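Local coordinates for protein beta-fructofuranosidase (Bifidobacterium adolescentis, PDB 6NOB) that probably hydrolyses terminal beta-fructofuranoside bonds, as in sucrose, in the manner of family 32 glycoside hydrolases, at residues C274-E279 against P377-V382; P283-M288 against L343-K348. All blocks are in the same frame, centred on the assembly; numbering follows the deposited sequence.

Interaction 1 (C274-E279 against P377-V382)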
# COMPACT_ATOMS: atom_id res chain seq x y z
N CYS A 274 14.80 -2.69 13.75
CA CYS A 274 15.51 -3.07 14.96
C CYS A 274 16.45 -4.25 14.77
O CYS A 274 17.23 -4.54 15.68
CB CYS A 274 14.51 -3.40 16.08
SG CYS A 274 13.57 -1.97 16.63
N GLY A 275 16.42 -4.91 13.61
CA GLY A 275 17.15 -6.14 13.43
C GLY A 275 18.40 -6.06 12.58
O GLY A 275 18.89 -7.09 12.10
N MET A 276 18.95 -4.86 12.39
CA MET A 276 20.15 -4.69 11.59
C MET A 276 21.41 -4.82 12.44
O MET A 276 21.37 -4.82 13.67
CB MET A 276 20.14 -3.35 10.86
CG MET A 276 19.18 -3.27 9.69
SD MET A 276 19.34 -1.73 8.79
CE MET A 276 18.82 -0.55 10.03
N GLY A 277 22.55 -4.92 11.76
CA GLY A 277 23.84 -5.03 12.41
C GLY A 277 24.95 -4.40 11.60
O GLY A 277 24.69 -3.67 10.64
N GLY A 278 26.19 -4.67 11.97
CA GLY A 278 27.34 -4.11 11.30
C GLY A 278 28.01 -3.02 12.12
O GLY A 278 27.50 -2.54 13.13
N GLU A 279 29.19 -2.60 11.64
CA GLU A 279 30.02 -1.67 12.39
C GLU A 279 29.44 -0.26 12.44
O GLU A 279 29.89 0.55 13.26
CB GLU A 279 31.42 -1.62 11.78
CG GLU A 279 32.30 -2.79 12.16
CD GLU A 279 33.77 -2.45 12.10
OE1 GLU A 279 34.11 -1.25 12.12
OE2 GLU A 279 34.59 -3.39 12.01
N PRO A 377 9.82 5.41 3.01
CA PRO A 377 11.16 4.82 3.00
C PRO A 377 11.19 3.53 3.82
O PRO A 377 10.26 3.20 4.56
CB PRO A 377 12.01 5.91 3.65
CG PRO A 377 11.08 6.54 4.64
CD PRO A 377 9.71 6.50 3.99
N ASP A 378 12.30 2.82 3.67
CA ASP A 378 12.53 1.59 4.42
C ASP A 378 14.02 1.28 4.38
O ASP A 378 14.68 1.51 3.36
CB ASP A 378 11.72 0.42 3.84
CG ASP A 378 11.43 -0.66 4.87
OD1 ASP A 378 12.11 -0.69 5.92
OD2 ASP A 378 10.51 -1.48 4.64
N LEU A 379 14.54 0.79 5.50
CA LEU A 379 15.95 0.45 5.62
C LEU A 379 16.05 -0.85 6.39
O LEU A 379 15.60 -0.94 7.53
CB LEU A 379 16.74 1.56 6.32
CG LEU A 379 18.26 1.41 6.36
CD1 LEU A 379 18.85 1.56 4.96
CD2 LEU A 379 18.86 2.42 7.32
N PHE A 380 16.63 -1.87 5.76
CA PHE A 380 16.74 -3.18 6.38
C PHE A 380 17.95 -3.90 5.79
O PHE A 380 18.60 -3.41 4.86
CB PHE A 380 15.46 -4.00 6.16
CG PHE A 380 15.06 -4.13 4.72
CD1 PHE A 380 15.54 -5.17 3.94
CD2 PHE A 380 14.21 -3.20 4.13
CE1 PHE A 380 15.18 -5.29 2.61
CE2 PHE A 380 13.85 -3.31 2.80
CZ PHE A 380 14.33 -4.36 2.04
N GLN A 381 18.24 -5.07 6.35
CA GLN A 381 19.32 -5.92 5.88
C GLN A 381 18.78 -7.30 5.56
O GLN A 381 17.97 -7.85 6.31
CB GLN A 381 20.45 -6.01 6.91
CG GLN A 381 21.27 -4.74 6.99
CD GLN A 381 22.20 -4.72 8.17
OE1 GLN A 381 22.13 -5.57 9.05
NE2 GLN A 381 23.08 -3.73 8.21
N VAL A 382 19.23 -7.86 4.44
CA VAL A 382 18.83 -9.20 4.03
C VAL A 382 19.98 -9.84 3.26
O VAL A 382 20.66 -9.18 2.47
CB VAL A 382 17.52 -9.16 3.20
CG1 VAL A 382 17.75 -8.58 1.82
CG2 VAL A 382 16.90 -10.54 3.12

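Interaction 2 (P283-M288 against L343-K348)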
# COMPACT_ATOMS: atom_id res chain seq x y z
N PRO A 283 24.14 -1.38 18.43
CA PRO A 283 23.20 -2.48 18.68
C PRO A 283 22.22 -2.21 19.80
O PRO A 283 21.19 -2.90 19.89
CB PRO A 283 24.13 -3.66 19.01
CG PRO A 283 25.38 -3.02 19.53
CD PRO A 283 25.53 -1.74 18.76
N ASP A 284 22.50 -1.24 20.67
CA ASP A 284 21.59 -0.86 21.74
C ASP A 284 20.61 0.23 21.33
O ASP A 284 19.88 0.74 22.18
CB ASP A 284 22.39 -0.39 22.96
CG ASP A 284 23.30 -1.48 23.51
OD1 ASP A 284 22.86 -2.65 23.55
OD2 ASP A 284 24.44 -1.16 23.90
N ARG A 285 20.56 0.59 20.04
CA ARG A 285 19.65 1.62 19.56
C ARG A 285 18.84 1.09 18.39
O ARG A 285 19.35 0.31 17.57
CB ARG A 285 20.41 2.88 19.14
CG ARG A 285 21.26 3.51 20.25
CD ARG A 285 21.95 4.79 19.78
NE ARG A 285 21.02 5.92 19.72
CZ ARG A 285 20.71 6.68 20.76
NH1 ARG A 285 21.25 6.44 21.95
NH2 ARG A 285 19.86 7.69 20.62
N ALA A 286 17.58 1.50 18.32
CA ALA A 286 16.74 1.25 17.16
C ALA A 286 16.85 2.42 16.20
O ALA A 286 17.09 3.56 16.61
CB ALA A 286 15.28 1.05 17.57
N TYR A 287 16.67 2.14 14.91
CA TYR A 287 16.91 3.13 13.87
C TYR A 287 15.64 3.39 13.07
O TYR A 287 14.89 2.46 12.75
CB TYR A 287 18.06 2.69 12.96
CG TYR A 287 19.39 2.87 13.64
CD1 TYR A 287 19.89 1.91 14.51
CD2 TYR A 287 20.15 4.02 13.44
CE1 TYR A 287 21.10 2.07 15.15
CE2 TYR A 287 21.36 4.20 14.07
CZ TYR A 287 21.84 3.22 14.93
OH TYR A 287 23.05 3.39 15.56
N MET A 288 15.41 4.66 12.74
CA MET A 288 14.21 5.13 12.07
C MET A 288 14.62 5.95 10.85
O MET A 288 15.39 6.91 10.98
CB MET A 288 13.34 5.97 13.02
CG MET A 288 12.20 6.73 12.35
SD MET A 288 11.52 8.07 13.38
CE MET A 288 10.86 7.17 14.78
N LEU A 343 17.92 9.83 8.95
CA LEU A 343 18.03 8.73 9.90
C LEU A 343 18.01 9.24 11.33
O LEU A 343 18.65 10.24 11.66
CB LEU A 343 19.32 7.94 9.64
CG LEU A 343 19.49 6.62 10.39
CD1 LEU A 343 18.42 5.63 9.97
CD2 LEU A 343 20.88 6.05 10.16
N PHE A 344 17.26 8.54 12.18
CA PHE A 344 17.17 8.82 13.61
C PHE A 344 17.38 7.53 14.39
O PHE A 344 17.10 6.44 13.89
CB PHE A 344 15.82 9.44 14.00
CG PHE A 344 15.53 10.75 13.33
CD1 PHE A 344 14.98 10.79 12.05
CD2 PHE A 344 15.77 11.94 13.98
CE1 PHE A 344 14.70 11.99 11.44
CE2 PHE A 344 15.50 13.15 13.37
CZ PHE A 344 14.96 13.18 12.10
N SER A 345 17.85 7.67 15.63
CA SER A 345 18.05 6.50 16.48
C SER A 345 17.65 6.83 17.91
O SER A 345 17.77 7.97 18.36
CB SER A 345 19.49 6.00 16.46
OG SER A 345 20.38 6.98 16.97
N ALA A 346 17.19 5.81 18.63
CA ALA A 346 16.80 5.93 20.02
C ALA A 346 17.32 4.72 20.80
O ALA A 346 17.34 3.60 20.28
CB ALA A 346 15.28 6.03 20.18
N LYS A 347 17.72 4.95 22.05
CA LYS A 347 18.20 3.87 22.89
C LYS A 347 17.04 2.98 23.33
O LYS A 347 16.04 3.47 23.86
CB LYS A 347 18.94 4.42 24.11
CG LYS A 347 19.56 3.34 24.98
CD LYS A 347 20.92 3.76 25.51
CE LYS A 347 21.65 2.59 26.14
NZ LYS A 347 22.13 2.89 27.52
N LYS A 348 17.18 1.68 23.11
CA LYS A 348 16.18 0.74 23.58
C LYS A 348 16.26 0.60 25.10
O LYS A 348 17.33 0.78 25.69
CB LYS A 348 16.38 -0.62 22.90
CG LYS A 348 16.15 -0.59 21.40
CD LYS A 348 16.53 -1.91 20.74
CE LYS A 348 18.03 -2.16 20.82
NZ LYS A 348 18.43 -3.33 20.00
O HOH W 1 18.13 -2.61 17.53

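Interaction 1 (C274-E279 against P377-V382)
Q381 NE2 is shared by two acceptors: G277 O at 2.9 Å, nearly straight (169°) and in the amide plane, and T386 OG1 on strand 385-396. The other end of the same amide takes a bond back from the loop, G277 N donating to Q381 OE1 at 2.8 Å. The two bonds to G277 set the rotation of the amide. Q381 reaches the loop with its chain extended beyond CG. M276 crosses it at about a right angle, CG lying 3.7 Å from Q381 CG. From there M276 continues to F380 and L379: SD comes to 3.8 Å from F380 CA, and a bend at the last torsion (chi3 -64°) brings CE to 4.0 Å from L379 CD2. Segment 274-279 belongs to the loop between strands 268-273 and 285-295, which neighbour each other in one sheet. Strand 377-382 belongs to the next sheet, where it pairs with strand 385-396, and the contact therefore bridges two successive sheets of the family 32 catalytic domain. L379 packing on V289 of strand 285-295 is a further contact between the same two sheets.

Interaction 2 (P283-M288 against L343-K348)
Two neighbouring antiparallel strands, 285-288 and 343-347, meet here inside one sheet of the five-bladed beta-propeller that forms the catalytic domain of family 32 enzymes. A286 with A346 and M288 with F344 are the hydrogen-bonded pairs, each closed by two backbone bonds; M288 N to F344 O is the shortest at 2.7 Å. Y287 with S345, between them, and R285 with K347, beyond A286, are the non-hydrogen-bonded pairs, and their side chains share one face of the sheet.

On that face R285 turns back across the neighbouring strand and holds S345 side-on. NE donates to S345 OG at 3.0 Å, the hydroxyl lying close to the guanidinium plane, while NH2 reaches S345 O at 3.1 Å from above the carbonyl plane. A bend at chi3 (76°) puts NE where it can do this, and the flat group lies over the backbone at K347 N. E359 OE1, on the next strand of the blade, 357-365, holds S345 OG as a second-shell partner, and R357 brings a like charge close to R285 NE. S345 CB sits over the Y287 ring, 3.8 Å from its centroid, a CH-pi contact offset toward the rim; the ring's OH bonds to D282 N. L343 CD2 packs against Y287 CD2.

The opposite face carries A286, A346, M288 and F344, and there M288 SD makes an oblique Met-aromatic contact with the F344 ring. Beyond the R285-K347 pair, where 283-284 is loop, K348 N bonds to D284 O. A bend at chi3 (-67°) carries K348 CE back to 3.4 Å from P283 O, and NZ beyond it donates to that oxygen at 2.8 Å. K348 NZ also donates to a water at 2.6 Å, which lies 3.2 Å from R285 O.

Overall arrangement
In sequence the order is 274-279, 283-288, 343-348, 377-382, so both partners of interaction 2 fall between those of interaction 1. Their centres are 11 Å apart. Interaction 2 joins neighbouring strands within one sheet, whereas interaction 1 ties the loop leading from strand 268-273 to strand 285-295 against the next sheet. They touch directly, C274 SG packing 3.6 Å from A286 CB and L379 CD2 lying 4.2 Å from L343 CD1. Together they knit one blade internally and join it to its successor, consistent with the closely packed blades of a beta-propeller.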